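Local coordinates for uncharacterized protein (PDB 4MJG) that is of unknown function, belongs to the DUF4853 family and is probably a bacterial lipoprotein in its natural, full-length form, at residues Y51-Y63 with C136-F149. Sequence-based numbering, arbitrary orientation.
Sequences YVQVCGTGDTQGY and CLPTNKPLDDPGQF. With SO4 (sulfate ion), chain C.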
loop_
_atom_site.group_PDB
_atom_site.type_symbol
_atom_site.label_atom_id
_atom_site.label_comp_id
_atom_site.label_asym_id
_atom_site.label_seq_id
_atom_site.Cartn_x
_atom_site.Cartn_y
_atom_site.Cartn_z
ATOM N N TYR A 51 6.794 1.052 -7.288
ATOM C CA TYR A 51 7.996 0.607 -7.962
ATOM C C TYR A 51 8.243 -0.858 -7.639
ATOM O O TYR A 51 7.691 -1.401 -6.679
ATOM C CB TYR A 51 9.199 1.469 -7.553
ATOM C CG TYR A 51 9.497 1.461 -6.069
ATOM C CD1 TYR A 51 8.846 2.335 -5.205
ATOM C CD2 TYR A 51 10.436 0.581 -5.525
ATOM C CE1 TYR A 51 9.118 2.336 -3.849
ATOM C CE2 TYR A 51 10.713 0.574 -4.168
ATOM C CZ TYR A 51 10.049 1.453 -3.335
ATOM O OH TYR A 51 10.320 1.455 -1.983
ATOM N N VAL A 52 9.067 -1.491 -8.460
ATOM C CA VAL A 52 9.413 -2.896 -8.289
ATOM C C VAL A 52 10.866 -2.968 -7.849
ATOM O O VAL A 52 11.675 -2.119 -8.231
ATOM C CB VAL A 52 9.215 -3.662 -9.607
ATOM C CG1 VAL A 52 9.637 -5.117 -9.473
ATOM C CG2 VAL A 52 7.764 -3.567 -10.055
ATOM N N GLN A 53 11.198 -3.968 -7.037
ATOM C CA GLN A 53 12.594 -4.211 -6.681
ATOM C C GLN A 53 12.886 -5.700 -6.576
ATOM O O GLN A 53 11.986 -6.507 -6.362
ATOM C CB GLN A 53 12.971 -3.482 -5.388
ATOM C CG GLN A 53 12.203 -3.916 -4.159
ATOM C CD GLN A 53 12.676 -3.209 -2.899
ATOM O OE1 GLN A 53 12.878 -1.994 -2.893
ATOM N NE2 GLN A 53 12.836 -3.965 -1.818
ATOM N N VAL A 54 14.160 -6.045 -6.731
ATOM C CA VAL A 54 14.616 -7.430 -6.684
ATOM C C VAL A 54 14.430 -7.966 -5.270
ATOM O O VAL A 54 14.431 -7.203 -4.306
ATOM C CB VAL A 54 16.105 -7.535 -7.092
ATOM C CG1 VAL A 54 16.584 -8.982 -7.068
ATOM C CG2 VAL A 54 16.316 -6.931 -8.474
ATOM N N CYS A 55 14.244 -9.277 -5.155
ATOM C CA CYS A 55 14.170 -9.942 -3.853
ATOM C C CYS A 55 14.539 -11.412 -3.978
ATOM O O CYS A 55 14.758 -11.921 -5.081
ATOM C CB CYS A 55 12.767 -9.821 -3.240
ATOM S SG CYS A 55 11.436 -10.387 -4.318
ATOM N N GLY A 56 14.613 -12.081 -2.833
ATOM C CA GLY A 56 14.899 -13.501 -2.789
ATOM C C GLY A 56 16.358 -13.791 -3.053
ATOM O O GLY A 56 17.135 -12.901 -3.412
ATOM N N THR A 57 16.720 -15.055 -2.877
ATOM C CA THR A 57 18.094 -15.499 -3.053
ATOM C C THR A 57 18.095 -16.898 -3.668
ATOM O O THR A 57 17.208 -17.701 -3.385
ATOM C CB THR A 57 18.858 -15.470 -1.706
ATOM O OG1 THR A 57 20.161 -16.044 -1.867
ATOM C CG2 THR A 57 18.096 -16.227 -0.614
ATOM N N GLY A 58 19.079 -17.176 -4.519
ATOM C CA GLY A 58 19.201 -18.485 -5.157
ATOM C C GLY A 58 18.080 -18.743 -6.147
ATOM O O GLY A 58 17.772 -17.891 -6.984
ATOM N N ASP A 59 17.466 -19.920 -6.051
ATOM C CA ASP A 59 16.363 -20.290 -6.943
ATOM C C ASP A 59 15.008 -19.722 -6.493
ATOM O O ASP A 59 13.997 -19.940 -7.161
ATOM C CB ASP A 59 16.285 -21.817 -7.128
ATOM C CG ASP A 59 16.087 -22.571 -5.818
ATOM O OD1 ASP A 59 15.315 -22.102 -4.950
ATOM O OD2 ASP A 59 16.704 -23.647 -5.661
ATOM N N THR A 60 14.984 -19.011 -5.366
ATOM C CA THR A 60 13.790 -18.281 -4.935
ATOM C C THR A 60 13.911 -16.779 -5.232
ATOM O O THR A 60 13.208 -15.966 -4.626
ATOM C CB THR A 60 13.506 -18.478 -3.426
ATOM O OG1 THR A 60 14.603 -17.967 -2.654
ATOM C CG2 THR A 60 13.297 -19.944 -3.101
ATOM N N GLN A 61 14.800 -16.416 -6.158
ATOM C CA GLN A 61 14.932 -15.027 -6.600
ATOM C C GLN A 61 13.704 -14.613 -7.385
ATOM O O GLN A 61 13.134 -15.416 -8.129
ATOM C CB GLN A 61 16.161 -14.832 -7.489
ATOM C CG GLN A 61 17.451 -14.571 -6.741
ATOM C CD GLN A 61 18.656 -14.591 -7.666
ATOM O OE1 GLN A 61 19.247 -13.551 -7.957
ATOM N NE2 GLN A 61 19.017 -15.780 -8.142
ATOM N N GLY A 62 13.313 -13.352 -7.237
ATOM C CA GLY A 62 12.164 -12.832 -7.952
ATOM C C GLY A 62 12.027 -11.331 -7.829
ATOM O O GLY A 62 13.022 -10.603 -7.823
ATOM N N TYR A 63 10.784 -10.871 -7.749
ATOM C CA TYR A 63 10.485 -9.454 -7.712
ATOM C C TYR A 63 9.404 -9.145 -6.687
ATOM O O TYR A 63 8.500 -9.950 -6.444
ATOM C CB TYR A 63 10.029 -8.971 -9.083
ATOM C CG TYR A 63 11.132 -8.879 -10.105
ATOM C CD1 TYR A 63 12.106 -7.893 -10.013
ATOM C CD2 TYR A 63 11.189 -9.759 -11.175
ATOM C CE1 TYR A 63 13.116 -7.793 -10.958
ATOM C CE2 TYR A 63 12.192 -9.665 -12.125
ATOM C CZ TYR A 63 13.153 -8.679 -12.010
ATOM O OH TYR A 63 14.151 -8.572 -12.949
ATOM N N CYS A 136 7.737 -11.597 -1.925
ATOM C CA CYS A 136 8.584 -11.845 -3.091
ATOM C C CYS A 136 7.838 -12.762 -4.058
ATOM O O CYS A 136 7.280 -13.774 -3.646
ATOM C CB CYS A 136 9.913 -12.474 -2.675
ATOM S SG CYS A 136 11.212 -12.383 -3.932
ATOM N N LEU A 137 7.822 -12.398 -5.338
ATOM C CA LEU A 137 7.037 -13.120 -6.337
ATOM C C LEU A 137 7.916 -13.689 -7.447
ATOM O O LEU A 137 8.874 -13.048 -7.870
ATOM C CB LEU A 137 5.982 -12.191 -6.939
ATOM C CG LEU A 137 5.013 -11.590 -5.919
ATOM C CD1 LEU A 137 4.218 -10.443 -6.523
ATOM C CD2 LEU A 137 4.083 -12.659 -5.369
ATOM N N PRO A 138 7.585 -14.897 -7.936
ATOM C CA PRO A 138 8.351 -15.497 -9.021
ATOM C C PRO A 138 8.010 -14.884 -10.372
ATOM O O PRO A 138 7.039 -14.138 -10.485
ATOM C CB PRO A 138 7.913 -16.956 -8.978
ATOM C CG PRO A 138 6.502 -16.894 -8.508
ATOM C CD PRO A 138 6.447 -15.748 -7.538
ATOM N N THR A 139 8.818 -15.198 -11.380
ATOM C CA THR A 139 8.551 -14.780 -12.753
ATOM C C THR A 139 9.391 -15.580 -13.744
ATOM O O THR A 139 10.467 -16.069 -13.407
ATOM C CB THR A 139 8.841 -13.279 -12.965
ATOM O OG1 THR A 139 8.429 -12.894 -14.284
ATOM C CG2 THR A 139 10.327 -12.968 -12.770
ATOM N N ASN A 140 8.891 -15.694 -14.968
ATOM C CA ASN A 140 9.651 -16.289 -16.065
ATOM C C ASN A 140 10.508 -15.252 -16.804
ATOM O O ASN A 140 11.193 -15.584 -17.771
ATOM C CB ASN A 140 8.710 -17.000 -17.046
ATOM C CG ASN A 140 7.737 -16.049 -17.731
ATOM O OD1 ASN A 140 7.665 -14.858 -17.411
ATOM N ND2 ASN A 140 6.973 -16.579 -18.677
ATOM N N LYS A 141 10.458 -14.003 -16.348
ATOM C CA LYS A 141 11.184 -12.905 -16.984
ATOM C C LYS A 141 12.569 -12.753 -16.365
ATOM O O LYS A 141 12.829 -13.308 -15.299
ATOM C CB LYS A 141 10.403 -11.594 -16.830
ATOM C CG LYS A 141 8.969 -11.637 -17.341
ATOM C CD LYS A 141 8.893 -11.924 -18.831
ATOM C CE LYS A 141 7.461 -11.852 -19.330
ATOM N NZ LYS A 141 7.310 -12.411 -20.700
ATOM N N PRO A 142 13.468 -12.005 -17.035
ATOM C CA PRO A 142 14.816 -11.803 -16.503
ATOM C C PRO A 142 14.831 -11.192 -15.110
ATOM O O PRO A 142 14.016 -10.324 -14.810
ATOM C CB PRO A 142 15.447 -10.835 -17.505
ATOM C CG PRO A 142 14.749 -11.121 -18.781
ATOM C CD PRO A 142 13.335 -11.442 -18.392
ATOM N N LEU A 143 15.760 -11.655 -14.279
ATOM C CA LEU A 143 15.952 -11.114 -12.936
ATOM C C LEU A 143 16.878 -9.905 -13.028
ATOM O O LEU A 143 17.411 -9.608 -14.099
ATOM C CB LEU A 143 16.539 -12.182 -12.006
ATOM C CG LEU A 143 15.598 -13.295 -11.511
ATOM C CD1 LEU A 143 14.658 -13.824 -12.586
ATOM C CD2 LEU A 143 16.416 -14.436 -10.925
ATOM N N ASP A 144 17.055 -9.203 -11.914
ATOM C CA ASP A 144 17.932 -8.020 -11.854
ATOM C C ASP A 144 17.594 -6.941 -12.901
ATOM O O ASP A 144 18.488 -6.322 -13.482
ATOM C CB ASP A 144 19.411 -8.433 -11.957
ATOM C CG ASP A 144 19.861 -9.309 -10.794
ATOM O OD1 ASP A 144 19.442 -9.054 -9.641
ATOM O OD2 ASP A 144 20.644 -10.254 -11.035
ATOM N N ASP A 145 16.300 -6.723 -13.124
ATOM C CA ASP A 145 15.818 -5.684 -14.031
ATOM C C ASP A 145 14.394 -5.302 -13.618
ATOM O O ASP A 145 13.436 -5.543 -14.349
ATOM C CB ASP A 145 15.861 -6.170 -15.488
ATOM C CG ASP A 145 15.516 -5.074 -16.494
ATOM O OD1 ASP A 145 15.357 -3.902 -16.096
ATOM O OD2 ASP A 145 15.398 -5.378 -17.700
ATOM N N PRO A 146 14.253 -4.700 -12.432
ATOM C CA PRO A 146 12.928 -4.388 -11.897
ATOM C C PRO A 146 12.131 -3.354 -12.707
ATOM O O PRO A 146 10.901 -3.312 -12.618
ATOM C CB PRO A 146 13.235 -3.852 -10.492
ATOM C CG PRO A 146 14.643 -3.368 -10.551
ATOM C CD PRO A 146 15.338 -4.254 -11.537
ATOM N N GLY A 147 12.820 -2.538 -13.497
ATOM C CA GLY A 147 12.156 -1.512 -14.289
ATOM C C GLY A 147 11.459 -2.017 -15.541
ATOM O O GLY A 147 10.794 -1.239 -16.229
ATOM N N GLN A 148 11.611 -3.306 -15.854
ATOM C CA GLN A 148 10.982 -3.883 -17.047
ATOM C C GLN A 148 9.453 -3.921 -16.951
ATOM O O GLN A 148 8.778 -3.931 -17.972
ATOM C CB GLN A 148 11.533 -5.294 -17.337
ATOM C CG GLN A 148 11.059 -6.383 -16.383
ATOM C CD GLN A 148 11.763 -7.718 -16.601
ATOM O OE1 GLN A 148 11.508 -8.409 -17.588
ATOM N NE2 GLN A 148 12.643 -8.092 -15.675
ATOM N N PHE A 149 8.915 -3.930 -15.732
ATOM C CA PHE A 149 7.480 -4.151 -15.517
ATOM C C PHE A 149 6.676 -2.867 -15.501
ATOM O O PHE A 149 6.970 -1.965 -14.726
ATOM C CB PHE A 149 7.253 -4.864 -14.193
ATOM C CG PHE A 149 8.015 -6.145 -14.061
ATOM C CD1 PHE A 149 7.620 -7.275 -14.761
ATOM C CD2 PHE A 149 9.128 -6.221 -13.239
ATOM C CE1 PHE A 149 8.320 -8.456 -14.641
ATOM C CE2 PHE A 149 9.832 -7.401 -13.113
ATOM C CZ PHE A 149 9.428 -8.521 -13.815
HETATM S S SO4 C . 9.217 -12.294 1.387
HETATM O O1 SO4 C . 8.268 -12.907 0.428
HETATM O O2 SO4 C . 8.623 -11.097 2.025
HETATM O O3 SO4 C . 9.531 -13.282 2.444
HETATM O O4 SO4 C . 10.457 -11.926 0.670
#
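Tyr63 lays its ring against the loop 136-149, which meets one face and parts of the edge. Phe149 presents its CE2 edge over the centre of that Tyr63 face, an edge-to-face (T-shaped) pair with centroids 4.7 Å apart and planes at 76°. Thr139 CG2 abuts the ring edge, and Tyr63 CE1 lies obliquely by Pro146 CA (3.5 Å). With CG beside its own backbone N (chi1 -73°), the ring reaches into the loop, where Tyr63 OH donates to Pro142 O (2.6 Å) and accepts from Asp145 N (2.8 Å). Gln148 NE2 also donates to Pro142 O, at 2.8 Å, giving that carbonyl two donors. At the backbone, Tyr63 and Leu137 form a single antiparallel hydrogen-bonded bridge: Tyr63 N to Leu137 O is 2.9 Å and nearly straight (166°), and Leu137 N returns a bond to Tyr63 O. Alongside, the Cys55-Cys136 disulfide fixes the loop's start to the hairpin 44-55/62-73. Tyr63 and Phe149 are buried; toward solvent, Val54 meets exposed Asp144, and Gln61 meets Leu143, by van der Waals contact alone. A phenylalanine replacing Tyr63 would probably leave Asp145 N without its acceptor, holding the turn 142-145 less firmly. Covalent, backbone and phenol bonds thus hold an irregular loop against the sheet at separate points.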